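Local coordinates for putative uncharacterized protein (Pyrococcus abyssi virus 1, PDB 4HR1) that is of unknown function but forms a helical bundle and comes from a virus that infects the archaeon Pyrococcus abyssi, at residues A[70-73]-A[74-78]; A[57-60]-A[61-64]; A[77-80]-A[81-84]. All coordinates share one frame; numbering follows the deposited sequence.

Contact 1: A[70-73]-A[74-78]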
loop_
_atom_site.group_PDB
_atom_site.type_symbol
_atom_site.label_atom_id
_atom_site.label_comp_id
_atom_site.label_asym_id
_atom_site.label_seq_id
_atom_site.Cartn_x
_atom_site.Cartn_y
_atom_site.Cartn_z
ATOM N N LEU A 70 14.806 -6.784 -17.538
ATOM C CA LEU A 70 13.472 -6.839 -18.141
ATOM C C LEU A 70 13.530 -6.796 -19.667
ATOM O O LEU A 70 14.513 -6.323 -20.246
ATOM C CB LEU A 70 12.602 -5.666 -17.638
ATOM C CG LEU A 70 11.961 -5.830 -16.269
ATOM C CD1 LEU A 70 12.775 -5.124 -15.205
ATOM C CD2 LEU A 70 10.564 -5.266 -16.259
ATOM N N SER A 71 12.458 -7.274 -20.315
ATOM C CA SER A 71 12.345 -7.222 -21.766
ATOM C C SER A 71 11.859 -5.822 -22.148
ATOM O O SER A 71 11.265 -5.110 -21.323
ATOM C CB SER A 71 11.384 -8.290 -22.283
ATOM O OG SER A 71 10.035 -7.850 -22.306
ATOM N N ASP A 72 12.114 -5.448 -23.411
ATOM C CA ASP A 72 11.736 -4.182 -24.025
ATOM C C ASP A 72 10.250 -3.909 -23.761
ATOM O O ASP A 72 9.900 -2.850 -23.235
ATOM C CB ASP A 72 12.017 -4.259 -25.541
ATOM C CG ASP A 72 12.168 -2.921 -26.219
ATOM O OD1 ASP A 72 13.251 -2.310 -26.086
ATOM O OD2 ASP A 72 11.209 -2.486 -26.895
ATOM N N ASP A 73 9.403 -4.910 -24.058
ATOM C CA ASP A 73 7.950 -4.880 -23.891
ATOM C C ASP A 73 7.544 -4.700 -22.416
ATOM O O ASP A 73 6.663 -3.879 -22.132
ATOM C CB ASP A 73 7.326 -6.147 -24.500
ATOM C CG ASP A 73 7.811 -6.435 -25.913
ATOM O OD1 ASP A 73 8.789 -7.209 -26.061
ATOM O OD2 ASP A 73 7.250 -5.843 -26.868
ATOM N N GLU A 74 8.210 -5.441 -21.484
ATOM C CA GLU A 74 7.973 -5.385 -20.039
ATOM C C GLU A 74 8.267 -3.970 -19.525
ATOM O O GLU A 74 7.359 -3.313 -18.999
ATOM C CB GLU A 74 8.849 -6.415 -19.319
ATOM C CG GLU A 74 8.326 -7.841 -19.352
ATOM C CD GLU A 74 9.332 -8.894 -18.925
ATOM O OE1 GLU A 74 10.486 -8.529 -18.600
ATOM O OE2 GLU A 74 8.974 -10.093 -18.940
ATOM N N TYR A 75 9.518 -3.477 -19.772
ATOM C CA TYR A 75 9.999 -2.126 -19.476
ATOM C C TYR A 75 8.987 -1.040 -19.885
ATOM O O TYR A 75 8.676 -0.170 -19.070
ATOM C CB TYR A 75 11.336 -1.869 -20.193
ATOM C CG TYR A 75 11.998 -0.564 -19.791
ATOM C CD1 TYR A 75 12.962 -0.530 -18.786
ATOM C CD2 TYR A 75 11.641 0.641 -20.397
ATOM C CE1 TYR A 75 13.556 0.669 -18.392
ATOM C CE2 TYR A 75 12.232 1.846 -20.013
ATOM C CZ TYR A 75 13.183 1.854 -19.003
ATOM O OH TYR A 75 13.778 3.030 -18.609
ATOM N N LYS A 76 8.485 -1.093 -21.140
ATOM C CA LYS A 76 7.526 -0.122 -21.696
ATOM C C LYS A 76 6.183 -0.103 -20.962
ATOM O O LYS A 76 5.608 0.975 -20.755
ATOM C CB LYS A 76 7.323 -0.347 -23.208
ATOM C CG LYS A 76 8.531 0.055 -24.075
ATOM C CD LYS A 76 8.541 -0.660 -25.430
ATOM C CE LYS A 76 7.757 0.050 -26.507
ATOM N NZ LYS A 76 7.588 -0.812 -27.703
ATOM N N GLU A 77 5.675 -1.304 -20.595
ATOM C CA GLU A 77 4.425 -1.486 -19.861
ATOM C C GLU A 77 4.609 -0.935 -18.425
ATOM O O GLU A 77 3.693 -0.289 -17.923
ATOM C CB GLU A 77 4.011 -2.977 -19.867
ATOM C CG GLU A 77 2.606 -3.271 -19.350
ATOM C CD GLU A 77 2.401 -3.316 -17.842
ATOM O OE1 GLU A 77 3.302 -3.792 -17.114
ATOM O OE2 GLU A 77 1.315 -2.886 -17.393
ATOM N N ILE A 78 5.790 -1.145 -17.798
ATOM C CA ILE A 78 6.101 -0.589 -16.473
ATOM C C ILE A 78 6.112 0.971 -16.568
ATOM O O ILE A 78 5.494 1.646 -15.731
ATOM C CB ILE A 78 7.460 -1.129 -15.928
ATOM C CG1 ILE A 78 7.364 -2.588 -15.458
ATOM C CG2 ILE A 78 8.031 -0.222 -14.821
ATOM C CD1 ILE A 78 6.418 -2.851 -14.224
#
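Glu74 reaches back along the chain to Ser71, and Ser71 reaches forward to Glu74. The hydroxyl OG of Ser71 accepts a hydrogen bond from the backbone N of Glu74 at 3.1 Å. In return the backbone N of Ser71 donates to the carboxylate oxygen OE1 of Glu74 at 2.9 Å. That second bond is nearly straight, 172° at the hydrogen, but the donor comes from above the carboxylate plane. The Ser71 torsion explains the first bond: OG stands between its own N and carbonyl carbon (chi1 87°), which points it at the N of Glu74 in the first turn. Glu74 has CG beside its backbone N (chi1 -80°) and then runs extended, which carries the carboxylate back to Ser71. This reciprocal pair is a capping box, with Ser71 as the N-cap of helix 72-98. OE1 also takes a salt bridge from Arg64, so two donors hold it. Leu70 also packs on Glu74. Its CD2 lies against CB of Glu74 at 3.7 Å and reaches CG1 of Ile78 one turn further on, at 4.2 Å. Leu70 and Ile78 both also touch Trp56 of helix 34-63. On the solvent side, the carboxylate of Asp72 and the chain of Lys76 cross at an angle. OD2 of Asp72 lies against CD of Lys76 at 3.5 Å. NZ of Lys76 stays 4.1 Å from OD2 of Asp72, beyond a salt bridge but near enough for a weak attraction. The backbone N of Tyr75 donates to O of Ser71 at 2.9 Å.

Contact 2: A[57-60]-A[61-64]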
loop_
_atom_site.group_PDB
_atom_site.type_symbol
_atom_site.label_atom_id
_atom_site.label_comp_id
_atom_site.label_asym_id
_atom_site.label_seq_id
_atom_site.Cartn_x
_atom_site.Cartn_y
_atom_site.Cartn_z
ATOM N N ASP A 57 5.603 -7.792 -11.974
ATOM C CA ASP A 57 6.969 -7.337 -11.733
ATOM C C ASP A 57 7.464 -7.500 -10.306
ATOM O O ASP A 57 8.666 -7.737 -10.092
ATOM C CB ASP A 57 7.240 -5.949 -12.312
ATOM C CG ASP A 57 8.723 -5.675 -12.466
ATOM O OD1 ASP A 57 9.183 -4.621 -11.970
ATOM O OD2 ASP A 57 9.452 -6.580 -12.957
ATOM N N VAL A 58 6.536 -7.448 -9.334
ATOM C CA VAL A 58 6.847 -7.693 -7.934
ATOM C C VAL A 58 7.398 -9.128 -7.812
ATOM O O VAL A 58 8.490 -9.285 -7.274
ATOM C CB VAL A 58 5.642 -7.403 -7.020
ATOM C CG1 VAL A 58 6.021 -7.519 -5.543
ATOM C CG2 VAL A 58 5.049 -6.029 -7.325
ATOM N N TYR A 59 6.721 -10.149 -8.426
ATOM C CA TYR A 59 7.262 -11.516 -8.447
ATOM C C TYR A 59 8.397 -11.670 -9.449
ATOM O O TYR A 59 9.445 -12.225 -9.083
ATOM C CB TYR A 59 6.210 -12.643 -8.695
ATOM C CG TYR A 59 6.870 -14.017 -8.756
ATOM C CD1 TYR A 59 7.577 -14.520 -7.665
ATOM C CD2 TYR A 59 6.909 -14.744 -9.945
ATOM C CE1 TYR A 59 8.274 -15.726 -7.743
ATOM C CE2 TYR A 59 7.571 -15.975 -10.025
ATOM C CZ TYR A 59 8.259 -16.459 -8.920
ATOM O OH TYR A 59 8.954 -17.645 -8.985
ATOM N N ALA A 60 8.168 -11.240 -10.724
ATOM C CA ALA A 60 9.145 -11.382 -11.808
ATOM C C ALA A 60 10.554 -10.969 -11.412
ATOM O O ALA A 60 11.480 -11.772 -11.575
ATOM C CB ALA A 60 8.685 -10.649 -13.063
ATOM N N GLN A 61 10.695 -9.780 -10.782
ATOM C CA GLN A 61 11.993 -9.275 -10.338
ATOM C C GLN A 61 12.698 -10.233 -9.371
ATOM O O GLN A 61 13.882 -10.529 -9.571
ATOM C CB GLN A 61 11.887 -7.843 -9.770
ATOM C CG GLN A 61 13.224 -7.099 -9.724
ATOM C CD GLN A 61 13.084 -5.653 -9.305
ATOM O OE1 GLN A 61 13.501 -5.253 -8.209
ATOM N NE2 GLN A 61 12.521 -4.829 -10.186
ATOM N N TYR A 62 11.962 -10.742 -8.354
ATOM C CA TYR A 62 12.486 -11.684 -7.360
ATOM C C TYR A 62 12.981 -12.954 -8.036
ATOM O O TYR A 62 14.091 -13.403 -7.741
ATOM C CB TYR A 62 11.415 -12.013 -6.289
ATOM C CG TYR A 62 11.800 -13.157 -5.367
ATOM C CD1 TYR A 62 12.718 -12.969 -4.332
ATOM C CD2 TYR A 62 11.296 -14.441 -5.567
ATOM C CE1 TYR A 62 13.115 -14.029 -3.513
ATOM C CE2 TYR A 62 11.682 -15.508 -4.751
ATOM C CZ TYR A 62 12.593 -15.299 -3.724
ATOM O OH TYR A 62 12.974 -16.353 -2.916
ATOM N N ALA A 63 12.131 -13.527 -8.925
ATOM C CA ALA A 63 12.334 -14.773 -9.670
ATOM C C ALA A 63 13.619 -14.829 -10.489
ATOM O O ALA A 63 14.280 -15.870 -10.483
ATOM C CB ALA A 63 11.129 -15.057 -10.557
ATOM N N ARG A 64 13.977 -13.731 -11.196
ATOM C CA ARG A 64 15.206 -13.722 -11.996
ATOM C C ARG A 64 16.455 -13.211 -11.277
ATOM O O ARG A 64 17.141 -12.307 -11.760
ATOM C CB ARG A 64 15.035 -13.215 -13.444
ATOM C CG ARG A 64 14.054 -12.077 -13.661
ATOM C CD ARG A 64 12.878 -12.544 -14.506
ATOM N NE ARG A 64 12.317 -11.459 -15.314
ATOM C CZ ARG A 64 11.289 -11.593 -16.148
ATOM N NH1 ARG A 64 10.690 -12.768 -16.293
ATOM N NH2 ARG A 64 10.845 -10.553 -16.833
#
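The carbonyl oxygen of Tyr59 receives the backbone N of Ala63 at 3.0 Å, in a nearly straight hydrogen bond. One residue on, the N of Arg64 donates to O of Ala60 at 3.2 Å. These bonds close the last turn of helix 34-63, and Arg64 is the first residue to leave helical backbone angles. The ring of Tyr59 lies over the same turn. Its CG is anti to the backbone N (chi1 178°), and the ring spreads above Ala63. The methyl CB of Ala63 sits over one face, offset toward the rim, 4.0 Å from the ring centroid and 27° off the normal. This is a CH-pi contact, and CZ of Tyr59 is the ring atom nearest that methyl, at 3.6 Å. Tyr62 meets the same ring differently. Its CD2 approaches CE1 of Tyr59 obliquely at 3.9 Å, while CE1 lies at the edge of the Tyr62 ring, near its plane. Arg64 folds back over the helix end. Its CG and CD both pass 3.3 Å from O of Ala60, and the bend at chi2 (-115°) turns the rest of the chain back over Ala60. CB of Ala60 sits over the centre of one guanidinium face, 4.1 Å from CZ of Arg64. A salt bridge from NH2 of Arg64 to OE1 of Glu74 ties this group to helix 72-98. Tyr59 and Tyr62 both meet aromatic side chains of the other protein chain edge-to-face, so this helix end is part of the interface between the two chains. Within the chain, Val58 packs on Ile10 of helix 5-30, Gln61 on Ala6 of that same helix, and Asp57 on Leu70, just ahead of helix 72-98.

Contact 3: A[77-80]-A[81-84]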
loop_
_atom_site.group_PDB
_atom_site.type_symbol
_atom_site.label_atom_id
_atom_site.label_comp_id
_atom_site.label_asym_id
_atom_site.label_seq_id
_atom_site.Cartn_x
_atom_site.Cartn_y
_atom_site.Cartn_z
ATOM N N GLU A 77 5.675 -1.304 -20.595
ATOM C CA GLU A 77 4.425 -1.486 -19.861
ATOM C C GLU A 77 4.609 -0.935 -18.425
ATOM O O GLU A 77 3.693 -0.289 -17.923
ATOM C CB GLU A 77 4.011 -2.977 -19.867
ATOM C CG GLU A 77 2.606 -3.271 -19.350
ATOM C CD GLU A 77 2.401 -3.316 -17.842
ATOM O OE1 GLU A 77 3.302 -3.792 -17.114
ATOM O OE2 GLU A 77 1.315 -2.886 -17.393
ATOM N N ILE A 78 5.790 -1.145 -17.798
ATOM C CA ILE A 78 6.101 -0.589 -16.473
ATOM C C ILE A 78 6.112 0.971 -16.568
ATOM O O ILE A 78 5.494 1.646 -15.731
ATOM C CB ILE A 78 7.460 -1.129 -15.928
ATOM C CG1 ILE A 78 7.364 -2.588 -15.458
ATOM C CG2 ILE A 78 8.031 -0.222 -14.821
ATOM C CD1 ILE A 78 6.418 -2.851 -14.224
ATOM N N GLN A 79 6.805 1.515 -17.613
ATOM C CA GLN A 79 6.905 2.942 -17.879
ATOM C C GLN A 79 5.560 3.577 -18.133
ATOM O O GLN A 79 5.327 4.687 -17.669
ATOM C CB GLN A 79 7.892 3.235 -19.021
ATOM C CG GLN A 79 9.368 3.070 -18.634
ATOM C CD GLN A 79 9.867 3.957 -17.498
ATOM O OE1 GLN A 79 10.661 3.526 -16.653
ATOM N NE2 GLN A 79 9.448 5.223 -17.456
ATOM N N LYS A 80 4.663 2.875 -18.831
ATOM C CA LYS A 80 3.317 3.386 -19.111
ATOM C C LYS A 80 2.464 3.365 -17.848
ATOM O O LYS A 80 1.604 4.226 -17.681
ATOM C CB LYS A 80 2.647 2.591 -20.242
ATOM C CG LYS A 80 3.088 3.031 -21.637
ATOM C CD LYS A 80 3.111 1.890 -22.663
ATOM C CE LYS A 80 1.750 1.481 -23.189
ATOM N NZ LYS A 80 1.119 0.406 -22.364
ATOM N N ALA A 81 2.712 2.388 -16.951
ATOM C CA ALA A 81 2.014 2.294 -15.672
ATOM C C ALA A 81 2.501 3.431 -14.757
ATOM O O ALA A 81 1.666 4.142 -14.180
ATOM C CB ALA A 81 2.266 0.937 -15.029
ATOM N N LEU A 82 3.850 3.661 -14.712
ATOM C CA LEU A 82 4.490 4.750 -13.962
ATOM C C LEU A 82 3.889 6.105 -14.296
ATOM O O LEU A 82 3.711 6.943 -13.410
ATOM C CB LEU A 82 6.000 4.770 -14.183
ATOM C CG LEU A 82 6.793 3.739 -13.378
ATOM C CD1 LEU A 82 8.239 3.731 -13.806
ATOM C CD2 LEU A 82 6.696 4.002 -11.868
ATOM N N LEU A 83 3.511 6.271 -15.574
ATOM C CA LEU A 83 2.900 7.465 -16.125
ATOM C C LEU A 83 1.484 7.681 -15.632
ATOM O O LEU A 83 1.125 8.806 -15.271
ATOM C CB LEU A 83 2.904 7.350 -17.643
ATOM C CG LEU A 83 3.666 8.431 -18.351
ATOM C CD1 LEU A 83 4.337 7.877 -19.619
ATOM C CD2 LEU A 83 2.779 9.688 -18.577
ATOM N N VAL A 84 0.669 6.610 -15.637
ATOM C CA VAL A 84 -0.736 6.640 -15.188
ATOM C C VAL A 84 -0.759 6.974 -13.677
ATOM O O VAL A 84 -1.581 7.778 -13.235
ATOM C CB VAL A 84 -1.460 5.299 -15.528
ATOM C CG1 VAL A 84 -2.827 5.189 -14.849
ATOM C CG2 VAL A 84 -1.594 5.123 -17.038
#
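Leu82 turns back over the preceding turn, toward Ile78 and Gln79. Its CB lies 3.5 Å from the carbonyl oxygen of Ile78 and almost as near to that of Gln79. CG follows, 3.4 Å from O of Ile78. It stands beside the backbone N of Leu82 (chi1 -79°), which directs the branch back along the helix. The methyl CD1 then enters the angle between two side chains. It meets CG2 of Ile78 at 4.1 Å and OE1 of Gln79 at 3.7 Å. Both side chains slant across the leucine. Gln79 bends at chi2 (-60°), and its whole amide group comes alongside that methyl. This is an ordinary i to i+4 and i to i+3 pairing along helix 72-98 of the bundle. The backbone keeps the i to i+4 hydrogen bonds of a helix. The N of Leu82 donates to O of Ile78 at 2.8 Å, in the carbonyl plane, and the N of Ala81 donates to O of Glu77 at 3.0 Å, tilted from it. The same oxygen of Ile78 therefore takes a hydrogen bond from the backbone of Leu82 and lies against its side chain. Ala81 keeps its small CB against the carbonyl oxygens of Glu77 and Ile78, and it also packs on Val54 of helix 34-63. Val84 adds a methyl further along: its CG2 rests 3.4 Å from O of Lys80, while the N of Val84 bonds to that oxygen. The leucine side chain also touches Phe3 in the N-terminal loop and Thr8 and Val9 of helix 5-30. Ile78 and Gln79 touch Phe3 as well.

Contacts 1 and 3 share helix 72-98 and overlap at Glu77 and Ile78, with centres about 9 Å apart. Contact 2 lies on the end of helix 34-63, the preceding helix. Contact 1 is mostly at the surface and is polar, built round the start of a helix. Contact 3 is partly buried; its side-chain contacts centre on Leu82, with i to i+4 backbone bonds and no capping. Contact 2 is also partly buried, and it is aromatic where it faces the second chain. Arg64 and Glu74 join contacts 2 and 1 by a salt bridge. CD1 of Ile78 packs on CB of Asp57, which brings contact 2 against a residue shared by contacts 1 and 3.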